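Local coordinates for protein catalase (Exiguobacterium oxidotolerans, PDB 2J2M) that breaks down hydrogen peroxide to water and dioxygen at a haem group, as a tetrameric catalase, at residues 122-127 with 318-323; 182-187 with 223-228; 256-261 with 297-302. All coordinates share one frame; numbering follows the deposited sequence.

Contact 1 (122-127 with 318-323); sequences GNWDFV and GVLVPG
Strand 122-129 of the antiparallel catalase beta-barrel meets a loop, 318-323, in a buried loop-on-strand contact where Trp124 and Asp125 lie against Val319 and Leu320. The loop runs on into strand 324-326 and is tied to the barrel strand by one direct hydrogen bond, Asp125 N to Val319 O (2.9 Å, 162° at the hydrogen), the donor lying in the carbonyl plane. The same oxygen takes a CA-H...O contact from Trp124 and sits at the edge of its indole, near the ring plane. Trp124 CG stands anti to its backbone N (chi1 169°), which carries CD1 and NE1 to the loop; Leu320 CD2 meets NE1 at 3.4 Å, and Phe117 stacks on the ring. An alanine in place of Trp124 would probably open a gap beside Leu320 CD2 and leave Phe117 without its stacking partner. Asp125 OD1 accepts from Asn316 N and passes Val319 CB at 3.6 Å, while OD2 salt-bridges Lys116. Gln12 of a second subunit packs on Asn123 and Val319. Farther along, Val321 CG1 rests 3.4 Å from Gly122 O, and one water donates to both Asn123 O (2.9 Å) and Leu320 O (2.6 Å).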
ATOM      1  N   GLY A 122      12.495 -26.791  -5.132  1.00  9.50           N
ATOM      2  CA  GLY A 122      11.503 -25.785  -4.709  1.00  8.90           C
ATOM      3  C   GLY A 122      10.929 -25.914  -3.299  1.00  8.88           C
ATOM      4  O   GLY A 122      11.209 -26.883  -2.558  1.00  8.01           O
ATOM      5  N   ASN A 123      10.143 -24.914  -2.911  1.00  8.53           N
ATOM      6  CA  ASN A 123       9.432 -24.965  -1.626  1.00  8.21           C
ATOM      7  C   ASN A 123       8.131 -25.771  -1.730  1.00  8.37           C
ATOM      8  O   ASN A 123       7.365 -25.619  -2.705  1.00  8.15           O
ATOM      9  CB  ASN A 123       9.147 -23.558  -1.061  1.00  7.50           C
ATOM     10  CG  ASN A 123      10.427 -22.806  -0.640  1.00  7.58           C
ATOM     11  OD1 ASN A 123      11.550 -23.338  -0.745  1.00  6.57           O
ATOM     12  ND2 ASN A 123      10.258 -21.551  -0.186  1.00  2.12           N
ATOM     13  N   TRP A 124       7.908 -26.618  -0.720  1.00  7.82           N
ATOM     14  CA  TRP A 124       6.635 -27.250  -0.486  1.00  7.69           C
ATOM     15  C   TRP A 124       6.065 -26.765   0.826  1.00  8.27           C
ATOM     16  O   TRP A 124       6.710 -26.895   1.892  1.00  9.98           O
ATOM     17  CB  TRP A 124       6.792 -28.767  -0.396  1.00  8.16           C
ATOM     18  CG  TRP A 124       5.539 -29.476   0.117  1.00  8.41           C
ATOM     19  CD1 TRP A 124       4.244 -29.222  -0.235  1.00  7.18           C
ATOM     20  CD2 TRP A 124       5.492 -30.565   1.033  1.00  9.89           C
ATOM     21  NE1 TRP A 124       3.388 -30.061   0.431  1.00  6.75           N
ATOM     22  CE2 TRP A 124       4.127 -30.905   1.210  1.00  8.15           C
ATOM     23  CE3 TRP A 124       6.468 -31.297   1.723  1.00  9.42           C
ATOM     24  CZ2 TRP A 124       3.716 -31.926   2.056  1.00  7.94           C
ATOM     25  CZ3 TRP A 124       6.048 -32.319   2.569  1.00  9.14           C
ATOM     26  CH2 TRP A 124       4.686 -32.620   2.724  1.00  8.83           C
ATOM     27  N   ASP A 125       4.850 -26.240   0.799  1.00  7.16           N
ATOM     28  CA  ASP A 125       4.230 -25.866   2.061  1.00  6.52           C
ATOM     29  C   ASP A 125       3.229 -26.917   2.490  1.00  6.09           C
ATOM     30  O   ASP A 125       2.319 -27.227   1.719  1.00  6.32           O
ATOM     31  CB  ASP A 125       3.534 -24.507   1.952  1.00  6.71           C
ATOM     32  CG  ASP A 125       4.502 -23.364   1.717  1.00  6.04           C
ATOM     33  OD1 ASP A 125       4.073 -22.383   1.080  1.00  5.67           O
ATOM     34  OD2 ASP A 125       5.673 -23.428   2.171  1.00  4.61           O
ATOM     35  N   PHE A 126       3.431 -27.488   3.678  1.00  4.68           N
ATOM     36  CA  PHE A 126       2.361 -28.171   4.399  1.00  4.84           C
ATOM     37  C   PHE A 126       1.586 -27.141   5.236  1.00  4.59           C
ATOM     38  O   PHE A 126       2.171 -26.430   6.046  1.00  4.86           O
ATOM     39  CB  PHE A 126       2.878 -29.326   5.295  1.00  4.48           C
ATOM     40  CG  PHE A 126       1.791 -29.976   6.144  1.00  5.72           C
ATOM     41  CD1 PHE A 126       1.414 -29.424   7.382  1.00  5.79           C
ATOM     42  CD2 PHE A 126       1.118 -31.114   5.694  1.00  5.51           C
ATOM     43  CE1 PHE A 126       0.395 -30.022   8.175  1.00  7.08           C
ATOM     44  CE2 PHE A 126       0.101 -31.728   6.470  1.00  6.34           C
ATOM     45  CZ  PHE A 126      -0.270 -31.177   7.709  1.00  5.67           C
ATOM     46  N   VAL A 127       0.279 -27.035   5.016  1.00  4.29           N
ATOM     47  CA  VAL A 127      -0.532 -26.048   5.748  1.00  3.80           C
ATOM     48  C   VAL A 127      -1.795 -26.765   6.221  1.00  4.40           C
ATOM     49  O   VAL A 127      -2.763 -26.907   5.478  1.00  4.35           O
ATOM     50  CB  VAL A 127      -0.840 -24.787   4.866  1.00  4.04           C
ATOM     51  CG1 VAL A 127      -1.623 -23.717   5.651  1.00  2.00           C
ATOM     52  CG2 VAL A 127       0.460 -24.203   4.304  1.00  2.56           C
ATOM     53  N   GLY A 318      -1.128 -25.179  -1.877  1.00  8.07           N
ATOM     54  CA  GLY A 318      -0.948 -25.495  -3.271  1.00  7.92           C
ATOM     55  C   GLY A 318       0.405 -25.042  -3.755  1.00  8.16           C
ATOM     56  O   GLY A 318       0.616 -24.956  -4.964  1.00  8.75           O
ATOM     57  N   VAL A 319       1.303 -24.703  -2.822  1.00  8.39           N
ATOM     58  CA  VAL A 319       2.725 -24.546  -3.128  1.00  8.56           C
ATOM     59  C   VAL A 319       3.379 -25.937  -2.956  1.00  8.79           C
ATOM     60  O   VAL A 319       3.752 -26.358  -1.858  1.00  7.96           O
ATOM     61  CB  VAL A 319       3.380 -23.390  -2.307  1.00  8.70           C
ATOM     62  CG1 VAL A 319       4.927 -23.455  -2.326  1.00  9.15           C
ATOM     63  CG2 VAL A 319       2.931 -22.059  -2.864  1.00  7.91           C
ATOM     64  N   LEU A 320       3.470 -26.656  -4.074  1.00  9.11           N
ATOM     65  CA  LEU A 320       3.877 -28.069  -4.061  1.00  9.37           C
ATOM     66  C   LEU A 320       5.082 -28.291  -4.938  1.00  8.97           C
ATOM     67  O   LEU A 320       5.304 -27.519  -5.854  1.00 10.14           O
ATOM     68  CB  LEU A 320       2.728 -28.947  -4.563  1.00  9.08           C
ATOM     69  CG  LEU A 320       1.407 -28.852  -3.798  1.00  6.71           C
ATOM     70  CD1 LEU A 320       0.378 -29.623  -4.558  1.00  2.93           C
ATOM     71  CD2 LEU A 320       1.582 -29.426  -2.421  1.00  3.20           C
ATOM     72  N   VAL A 321       5.845 -29.344  -4.672  1.00  8.26           N
ATOM     73  CA  VAL A 321       7.007 -29.670  -5.495  1.00  7.99           C
ATOM     74  C   VAL A 321       6.639 -30.724  -6.548  1.00  8.12           C
ATOM     75  O   VAL A 321       5.607 -31.363  -6.424  1.00  7.90           O
ATOM     76  CB  VAL A 321       8.229 -30.131  -4.653  1.00  8.22           C
ATOM     77  CG1 VAL A 321       8.947 -28.922  -4.012  1.00  6.37           C
ATOM     78  CG2 VAL A 321       7.834 -31.215  -3.621  1.00  7.63           C
ATOM     79  N   PRO A 322       7.460 -30.885  -7.611  1.00  8.47           N
ATOM     80  CA  PRO A 322       7.040 -31.883  -8.616  1.00  8.38           C
ATOM     81  C   PRO A 322       6.886 -33.242  -7.944  1.00  9.28           C
ATOM     82  O   PRO A 322       7.693 -33.595  -7.065  1.00  9.71           O
ATOM     83  CB  PRO A 322       8.200 -31.871  -9.641  1.00  8.84           C
ATOM     84  CG  PRO A 322       8.839 -30.466  -9.498  1.00  7.87           C
ATOM     85  CD  PRO A 322       8.719 -30.193  -7.982  1.00  8.19           C
ATOM     86  N   GLY A 323       5.843 -33.983  -8.312  1.00  9.00           N
ATOM     87  CA  GLY A 323       5.529 -35.245  -7.662  1.00  8.25           C
ATOM     88  C   GLY A 323       4.291 -35.059  -6.805  1.00  9.46           C
ATOM     89  O   GLY A 323       3.746 -36.020  -6.256  1.00  8.75           O
TER
HETATM   90  O   HOH W   1       5.977 -25.064  -5.147  1.00  9.54           O

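Contact 2 (182-187 with 223-228); sequences TDEGIP and VHNLSA
Ile186 and Leu226 make the one direct hydrogen bond between two loops, 182-187 and 223-228: Leu226 N reaches Ile186 O at 2.8 Å, nearly along the C=O axis. Beside it Pro187 and Asn225 form a single beta bridge, their CA atoms 4.2 Å apart. The apolar part centres on Ile186 and Leu226, which cross at about a right angle, CG2 of the isoleucine meeting CD1 of the leucine at 4.1 Å. Polar side chains pack here without hydrogen-bonding across the contact. Asn225 lies over the 3-10 turn 183-185, its CB 3.1 Å from Asp183 O and its ND2 3.4 Å from Glu184 CA; its CG, beside the backbone N (chi1 -51°), faces that turn. Glu184 crosses the amide on its way to a salt bridge with Arg194, the carboxylate and amide planes 47° apart. Asp183 sets CB against Leu226 O (3.6 Å) and OD2 near Ser227 CA, while OD1 accepts from Asn442. Within 182-187, Thr182 OG1 takes Glu184 N in an ST turn. The contact is thus loop packing within the catalase domain, joining the turn after helix 174-180 to the start of helix 228-237, where Ser227 is the N-cap, on the connection leading out of barrel strand 210-219.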
ATOM      1  N   THR A 182     -14.618 -31.320  21.879  1.00 13.07           N
ATOM      2  CA  THR A 182     -13.869 -32.136  22.834  1.00 13.51           C
ATOM      3  C   THR A 182     -12.836 -31.205  23.493  1.00 13.75           C
ATOM      4  O   THR A 182     -12.763 -30.010  23.163  1.00 14.25           O
ATOM      5  CB  THR A 182     -13.154 -33.411  22.201  1.00 13.99           C
ATOM      6  OG1 THR A 182     -12.090 -33.036  21.306  1.00 13.21           O
ATOM      7  CG2 THR A 182     -14.150 -34.333  21.493  1.00 12.57           C
ATOM      8  N   ASP A 183     -12.033 -31.728  24.410  1.00 13.23           N
ATOM      9  CA  ASP A 183     -10.947 -30.921  24.977  1.00 12.97           C
ATOM     10  C   ASP A 183      -9.801 -30.716  23.957  1.00 13.06           C
ATOM     11  O   ASP A 183      -8.923 -29.846  24.156  1.00 13.60           O
ATOM     12  CB  ASP A 183     -10.440 -31.486  26.315  1.00 12.49           C
ATOM     13  CG  ASP A 183     -11.468 -31.347  27.460  1.00 12.48           C
ATOM     14  OD1 ASP A 183     -12.485 -30.622  27.344  1.00 12.86           O
ATOM     15  OD2 ASP A 183     -11.264 -31.975  28.504  1.00 12.03           O
ATOM     16  N   GLU A 184      -9.833 -31.465  22.850  1.00 12.65           N
ATOM     17  CA  GLU A 184      -8.858 -31.245  21.762  1.00 12.52           C
ATOM     18  C   GLU A 184      -9.021 -29.883  21.085  1.00 11.70           C
ATOM     19  O   GLU A 184      -8.157 -29.450  20.299  1.00 11.68           O
ATOM     20  CB  GLU A 184      -8.845 -32.364  20.718  1.00 12.40           C
ATOM     21  CG  GLU A 184      -7.520 -32.358  19.955  1.00 14.85           C
ATOM     22  CD  GLU A 184      -7.407 -33.420  18.867  1.00 14.57           C
ATOM     23  OE1 GLU A 184      -8.429 -34.071  18.572  1.00 13.85           O
ATOM     24  OE2 GLU A 184      -6.290 -33.572  18.307  1.00 13.26           O
ATOM     25  N   GLY A 185     -10.123 -29.212  21.408  1.00 10.69           N
ATOM     26  CA  GLY A 185     -10.317 -27.820  21.026  1.00 10.54           C
ATOM     27  C   GLY A 185      -9.373 -26.841  21.715  1.00 10.16           C
ATOM     28  O   GLY A 185      -9.171 -25.743  21.222  1.00 10.51           O
ATOM     29  N   ILE A 186      -8.804 -27.219  22.855  1.00 10.34           N
ATOM     30  CA  ILE A 186      -7.766 -26.400  23.496  1.00 10.65           C
ATOM     31  C   ILE A 186      -6.506 -27.228  23.802  1.00 11.09           C
ATOM     32  O   ILE A 186      -6.365 -27.746  24.908  1.00 11.72           O
ATOM     33  CB  ILE A 186      -8.256 -25.714  24.805  1.00 10.45           C
ATOM     34  CG1 ILE A 186      -9.625 -25.050  24.607  1.00  9.30           C
ATOM     35  CG2 ILE A 186      -7.188 -24.705  25.321  1.00 10.42           C
ATOM     36  CD1 ILE A 186     -10.363 -24.772  25.888  1.00  6.27           C
ATOM     37  N   PRO A 187      -5.599 -27.388  22.817  1.00 11.33           N
ATOM     38  CA  PRO A 187      -4.313 -28.017  23.131  1.00 11.97           C
ATOM     39  C   PRO A 187      -3.568 -27.310  24.268  1.00 12.04           C
ATOM     40  O   PRO A 187      -3.701 -26.094  24.428  1.00 12.30           O
ATOM     41  CB  PRO A 187      -3.529 -27.889  21.808  1.00 11.88           C
ATOM     42  CG  PRO A 187      -4.582 -27.893  20.766  1.00 12.00           C
ATOM     43  CD  PRO A 187      -5.711 -27.073  21.381  1.00 11.25           C
ATOM     44  N   VAL A 223      -0.344 -35.948  22.394  1.00 13.64           N
ATOM     45  CA  VAL A 223      -1.450 -34.991  22.377  1.00 13.75           C
ATOM     46  C   VAL A 223      -1.912 -34.694  23.810  1.00 14.28           C
ATOM     47  O   VAL A 223      -2.418 -35.589  24.503  1.00 14.46           O
ATOM     48  CB  VAL A 223      -2.683 -35.556  21.580  1.00 14.24           C
ATOM     49  CG1 VAL A 223      -3.905 -34.605  21.696  1.00 13.48           C
ATOM     50  CG2 VAL A 223      -2.319 -35.808  20.125  1.00 11.53           C
ATOM     51  N   HIS A 224      -1.739 -33.454  24.258  1.00 13.91           N
ATOM     52  CA  HIS A 224      -2.215 -33.067  25.582  1.00 14.34           C
ATOM     53  C   HIS A 224      -3.125 -31.830  25.504  1.00 14.11           C
ATOM     54  O   HIS A 224      -2.772 -30.830  24.897  1.00 15.01           O
ATOM     55  CB  HIS A 224      -1.039 -32.847  26.538  1.00 14.22           C
ATOM     56  CG  HIS A 224      -0.220 -34.082  26.780  1.00 16.15           C
ATOM     57  ND1 HIS A 224      -0.550 -35.023  27.734  1.00 17.04           N
ATOM     58  CD2 HIS A 224       0.917 -34.527  26.188  1.00 16.43           C
ATOM     59  CE1 HIS A 224       0.347 -35.996  27.719  1.00 17.75           C
ATOM     60  NE2 HIS A 224       1.253 -35.714  26.796  1.00 17.96           N
ATOM     61  N   ASN A 225      -4.300 -31.918  26.108  1.00 13.84           N
ATOM     62  CA  ASN A 225      -5.310 -30.879  25.998  1.00 13.46           C
ATOM     63  C   ASN A 225      -5.619 -30.240  27.345  1.00 13.64           C
ATOM     64  O   ASN A 225      -5.211 -30.754  28.394  1.00 13.38           O
ATOM     65  CB  ASN A 225      -6.600 -31.467  25.420  1.00 12.85           C
ATOM     66  CG  ASN A 225      -6.369 -32.261  24.133  1.00 13.65           C
ATOM     67  OD1 ASN A 225      -6.770 -33.433  24.033  1.00 13.20           O
ATOM     68  ND2 ASN A 225      -5.727 -31.632  23.143  1.00 10.28           N
ATOM     69  N   LEU A 226      -6.358 -29.128  27.314  1.00 13.42           N
ATOM     70  CA  LEU A 226      -6.838 -28.494  28.534  1.00 13.36           C
ATOM     71  C   LEU A 226      -8.354 -28.588  28.574  1.00 13.72           C
ATOM     72  O   LEU A 226      -9.007 -28.419  27.539  1.00 14.34           O
ATOM     73  CB  LEU A 226      -6.406 -27.023  28.594  1.00 12.87           C
ATOM     74  CG  LEU A 226      -4.899 -26.748  28.463  1.00 12.96           C
ATOM     75  CD1 LEU A 226      -4.588 -25.248  28.423  1.00 10.83           C
ATOM     76  CD2 LEU A 226      -4.105 -27.471  29.578  1.00 12.77           C
ATOM     77  N   SER A 227      -8.913 -28.862  29.753  1.00 13.30           N
ATOM     78  CA  SER A 227     -10.360 -28.735  29.965  1.00 13.74           C
ATOM     79  C   SER A 227     -10.690 -27.241  29.982  1.00 13.39           C
ATOM     80  O   SER A 227      -9.776 -26.420  30.082  1.00 13.83           O
ATOM     81  CB  SER A 227     -10.743 -29.340  31.318  1.00 13.71           C
ATOM     82  OG  SER A 227     -10.377 -28.417  32.327  1.00 14.78           O
ATOM     83  N   ALA A 228     -11.969 -26.881  29.899  1.00 12.89           N
ATOM     84  CA  ALA A 228     -12.367 -25.463  29.973  1.00 13.36           C
ATOM     85  C   ALA A 228     -11.843 -24.728  31.227  1.00 13.65           C
ATOM     86  O   ALA A 228     -11.378 -23.594  31.120  1.00 13.79           O
ATOM     87  CB  ALA A 228     -13.894 -25.287  29.819  1.00 12.15           C
TER

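Contact 3 (256-261 with 297-302)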
ATOM      1  N   PRO A 256      11.044 -29.999  20.176  1.00 14.14           N
ATOM      2  CA  PRO A 256       9.780 -30.590  19.733  1.00 13.67           C
ATOM      3  C   PRO A 256       9.984 -31.418  18.447  1.00 13.57           C
ATOM      4  O   PRO A 256      10.643 -30.946  17.513  1.00 13.74           O
ATOM      5  CB  PRO A 256       8.907 -29.358  19.441  1.00 13.46           C
ATOM      6  CG  PRO A 256       9.510 -28.275  20.221  1.00 13.59           C
ATOM      7  CD  PRO A 256      10.970 -28.524  20.194  1.00 13.70           C
ATOM      8  N   GLU A 257       9.424 -32.629  18.411  1.00 12.81           N
ATOM      9  CA  GLU A 257       9.560 -33.514  17.281  1.00 13.01           C
ATOM     10  C   GLU A 257       8.212 -34.078  16.926  1.00 12.52           C
ATOM     11  O   GLU A 257       7.401 -34.302  17.806  1.00 12.60           O
ATOM     12  CB  GLU A 257      10.512 -34.670  17.607  1.00 12.66           C
ATOM     13  CG  GLU A 257      11.943 -34.239  17.936  1.00 14.62           C
ATOM     14  CD  GLU A 257      12.977 -35.351  17.729  1.00 15.43           C
ATOM     15  OE1 GLU A 257      12.673 -36.545  17.940  1.00 15.93           O
ATOM     16  OE2 GLU A 257      14.113 -35.020  17.344  1.00 19.93           O
ATOM     17  N   TRP A 258       7.971 -34.313  15.637  1.00 12.13           N
ATOM     18  CA  TRP A 258       6.780 -35.028  15.200  1.00 12.21           C
ATOM     19  C   TRP A 258       7.173 -36.043  14.144  1.00 12.72           C
ATOM     20  O   TRP A 258       8.091 -35.797  13.331  1.00 12.55           O
ATOM     21  CB  TRP A 258       5.754 -34.093  14.532  1.00 12.29           C
ATOM     22  CG  TRP A 258       5.037 -33.095  15.392  1.00 11.47           C
ATOM     23  CD1 TRP A 258       3.720 -33.124  15.753  1.00 11.90           C
ATOM     24  CD2 TRP A 258       5.576 -31.882  15.938  1.00 11.19           C
ATOM     25  NE1 TRP A 258       3.404 -32.018  16.517  1.00 11.11           N
ATOM     26  CE2 TRP A 258       4.530 -31.240  16.644  1.00 11.56           C
ATOM     27  CE3 TRP A 258       6.838 -31.279  15.904  1.00 10.89           C
ATOM     28  CZ2 TRP A 258       4.714 -30.028  17.310  1.00 10.61           C
ATOM     29  CZ3 TRP A 258       7.021 -30.083  16.569  1.00 11.79           C
ATOM     30  CH2 TRP A 258       5.965 -29.465  17.257  1.00 11.56           C
ATOM     31  N   ASP A 259       6.444 -37.161  14.110  1.00 12.64           N
ATOM     32  CA  ASP A 259       6.528 -38.071  12.971  1.00 13.31           C
ATOM     33  C   ASP A 259       5.489 -37.801  11.867  1.00 13.03           C
ATOM     34  O   ASP A 259       4.320 -37.526  12.148  1.00 12.97           O
ATOM     35  CB  ASP A 259       6.489 -39.514  13.460  1.00 13.34           C
ATOM     36  CG  ASP A 259       7.679 -39.838  14.313  1.00 14.85           C
ATOM     37  OD1 ASP A 259       7.598 -39.605  15.529  1.00 19.30           O
ATOM     38  OD2 ASP A 259       8.715 -40.272  13.777  1.00 17.62           O
ATOM     39  N   LEU A 260       5.930 -37.865  10.617  1.00 12.97           N
ATOM     40  CA  LEU A 260       5.037 -37.711   9.443  1.00 12.79           C
ATOM     41  C   LEU A 260       4.608 -39.070   8.861  1.00 12.78           C
ATOM     42  O   LEU A 260       5.448 -39.897   8.499  1.00 12.56           O
ATOM     43  CB  LEU A 260       5.702 -36.871   8.344  1.00 12.56           C
ATOM     44  CG  LEU A 260       4.920 -36.571   7.057  1.00 13.58           C
ATOM     45  CD1 LEU A 260       3.762 -35.584   7.306  1.00 14.90           C
ATOM     46  CD2 LEU A 260       5.842 -36.008   5.985  1.00 12.55           C
ATOM     47  N   PHE A 261       3.296 -39.282   8.785  1.00 11.84           N
ATOM     48  CA  PHE A 261       2.742 -40.464   8.193  1.00 11.24           C
ATOM     49  C   PHE A 261       1.888 -40.053   6.985  1.00 11.03           C
ATOM     50  O   PHE A 261       1.447 -38.891   6.857  1.00  9.77           O
ATOM     51  CB  PHE A 261       1.862 -41.229   9.192  1.00 11.73           C
ATOM     52  CG  PHE A 261       2.597 -41.808  10.381  1.00 12.21           C
ATOM     53  CD1 PHE A 261       2.896 -43.165  10.430  1.00 12.21           C
ATOM     54  CD2 PHE A 261       2.940 -41.002  11.479  1.00 13.19           C
ATOM     55  CE1 PHE A 261       3.549 -43.724  11.530  1.00 12.91           C
ATOM     56  CE2 PHE A 261       3.611 -41.539  12.594  1.00 11.81           C
ATOM     57  CZ  PHE A 261       3.915 -42.903  12.619  1.00 13.27           C
ATOM     58  N   MET A 297      10.163 -34.612  11.909  1.00 10.37           N
ATOM     59  CA  MET A 297      10.577 -33.231  11.976  1.00  9.54           C
ATOM     60  C   MET A 297      11.052 -32.921  13.389  1.00  9.76           C
ATOM     61  O   MET A 297      10.392 -33.293  14.377  1.00  9.49           O
ATOM     62  CB  MET A 297       9.432 -32.298  11.559  1.00  9.32           C
ATOM     63  CG  MET A 297       9.646 -30.815  11.915  1.00  8.36           C
ATOM     64  SD  MET A 297       8.358 -29.671  11.292  1.00  9.67           S
ATOM     65  CE  MET A 297       6.943 -30.147  12.265  1.00  3.54           C
ATOM     66  N   THR A 298      12.198 -32.242  13.468  1.00  9.35           N
ATOM     67  CA  THR A 298      12.744 -31.739  14.718  1.00  9.20           C
ATOM     68  C   THR A 298      12.880 -30.219  14.601  1.00  9.22           C
ATOM     69  O   THR A 298      13.542 -29.744  13.693  1.00  9.24           O
ATOM     70  CB  THR A 298      14.129 -32.382  14.988  1.00  9.52           C
ATOM     71  OG1 THR A 298      13.970 -33.805  15.059  1.00 10.04           O
ATOM     72  CG2 THR A 298      14.763 -31.860  16.300  1.00  7.88           C
ATOM     73  N   LEU A 299      12.214 -29.470  15.479  1.00  9.12           N
ATOM     74  CA  LEU A 299      12.420 -28.016  15.585  1.00  9.31           C
ATOM     75  C   LEU A 299      13.484 -27.687  16.670  1.00  9.58           C
ATOM     76  O   LEU A 299      13.258 -27.837  17.871  1.00  7.97           O
ATOM     77  CB  LEU A 299      11.097 -27.309  15.891  1.00  9.40           C
ATOM     78  CG  LEU A 299      10.105 -26.815  14.825  1.00  9.92           C
ATOM     79  CD1 LEU A 299      10.307 -27.404  13.451  1.00 11.32           C
ATOM     80  CD2 LEU A 299       8.691 -27.007  15.292  1.00  5.71           C
ATOM     81  N   ASN A 300      14.644 -27.224  16.217  1.00 10.55           N
ATOM     82  CA  ASN A 300      15.805 -27.106  17.086  1.00 11.36           C
ATOM     83  C   ASN A 300      16.420 -25.691  17.183  1.00 11.93           C
ATOM     84  O   ASN A 300      17.448 -25.497  17.826  1.00 12.83           O
ATOM     85  CB  ASN A 300      16.867 -28.145  16.680  1.00 11.53           C
ATOM     86  CG  ASN A 300      17.317 -28.023  15.214  1.00 11.24           C
ATOM     87  OD1 ASN A 300      17.099 -27.023  14.543  1.00 12.41           O
ATOM     88  ND2 ASN A 300      17.951 -29.066  14.728  1.00 13.25           N
ATOM     89  N   LYS A 301      15.783 -24.707  16.567  1.00 11.59           N
ATOM     90  CA  LYS A 301      16.301 -23.368  16.610  1.00 11.77           C
ATOM     91  C   LYS A 301      15.176 -22.356  16.630  1.00 11.41           C
ATOM     92  O   LYS A 301      14.358 -22.299  15.722  1.00 11.77           O
ATOM     93  CB  LYS A 301      17.199 -23.127  15.391  1.00 12.57           C
ATOM     94  CG  LYS A 301      17.841 -21.785  15.374  1.00 13.97           C
ATOM     95  CD  LYS A 301      19.076 -21.797  14.503  1.00 18.76           C
ATOM     96  CE  LYS A 301      19.375 -20.381  13.985  1.00 20.52           C
ATOM     97  NZ  LYS A 301      19.723 -19.501  15.123  1.00 19.61           N
ATOM     98  N   ASN A 302      15.151 -21.525  17.657  1.00 10.83           N
ATOM     99  CA  ASN A 302      14.202 -20.440  17.680  1.00  9.88           C
ATOM    100  C   ASN A 302      14.492 -19.414  16.582  1.00  9.61           C
ATOM    101  O   ASN A 302      15.584 -19.383  16.019  1.00  9.63           O
ATOM    102  CB  ASN A 302      14.167 -19.798  19.071  1.00  9.18           C
ATOM    103  CG  ASN A 302      13.241 -20.542  20.030  1.00  8.57           C
ATOM    104  OD1 ASN A 302      12.062 -20.810  19.718  1.00  4.27           O
ATOM    105  ND2 ASN A 302      13.763 -20.859  21.223  1.00  7.85           N
TER
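Trp258, Met297 and Leu299 build the interlocking surface between 256-261 and 297-302. The six-membered part of the Trp258 indole is the broad, flat bump, and two smaller knobs fit against it obliquely. Met297 lies alongside the tryptophan, pointing the same way; its chain runs extended and then bends at chi3 (68°), which brings CE to 3.8 Å from Trp258 CE3. Leu299 approaches the ring obliquely, its CD2 3.7 Å from Trp258 CZ3. Phe113 and Phe94 meet the same indole, and Met193 O accepts from its NE1. At the end of the pair the Pro256 ring lies against the Leu299 backbone, CD resting 3.3 Å from Leu299 O. These are neighbouring antiparallel strands of the catalase beta-barrel, their directions 159° apart. Trp258 and Met297 form a hydrogen-bonded pair, with N to O distances of 2.9 Å from Trp258 N to Met297 O and 2.8 Å from Met297 N to Trp258 O. Leu299 N adds a third bond, to Pro256 O. Glu257 and Thr298 are the non-hydrogen-bonded pair, on the other face of the sheet from Trp258 and Met297. They stand side by side, and Thr298 OG1 donates to Glu257 OE2 (2.6 Å) from above the carboxylate plane, 54° out of it, while Thr298 CG2 nestles 3.4 Å from that same oxygen.

Two of the three contacts are buried at the barrel; the third is partly exposed. Contacts 1 and 3 reach the same antiparallel sheet, with centres about 18 Å apart, yet differ in kind: contact 3 is true strand pairing, rich in backbone bonds and with large apolar side chains on one face, whereas contact 1 sets a loop on a strand with one direct bond, helped by a water, and borders a second subunit. Contact 2 lies on the opposite side of the chain's centre from contact 1 and joins two loops beside helices, through one backbone bond and a mixture of apolar and polar side chains. Along the chain both contacts 2 and 3 are nested inside the loop that contact 1 closes, and they follow one another in series.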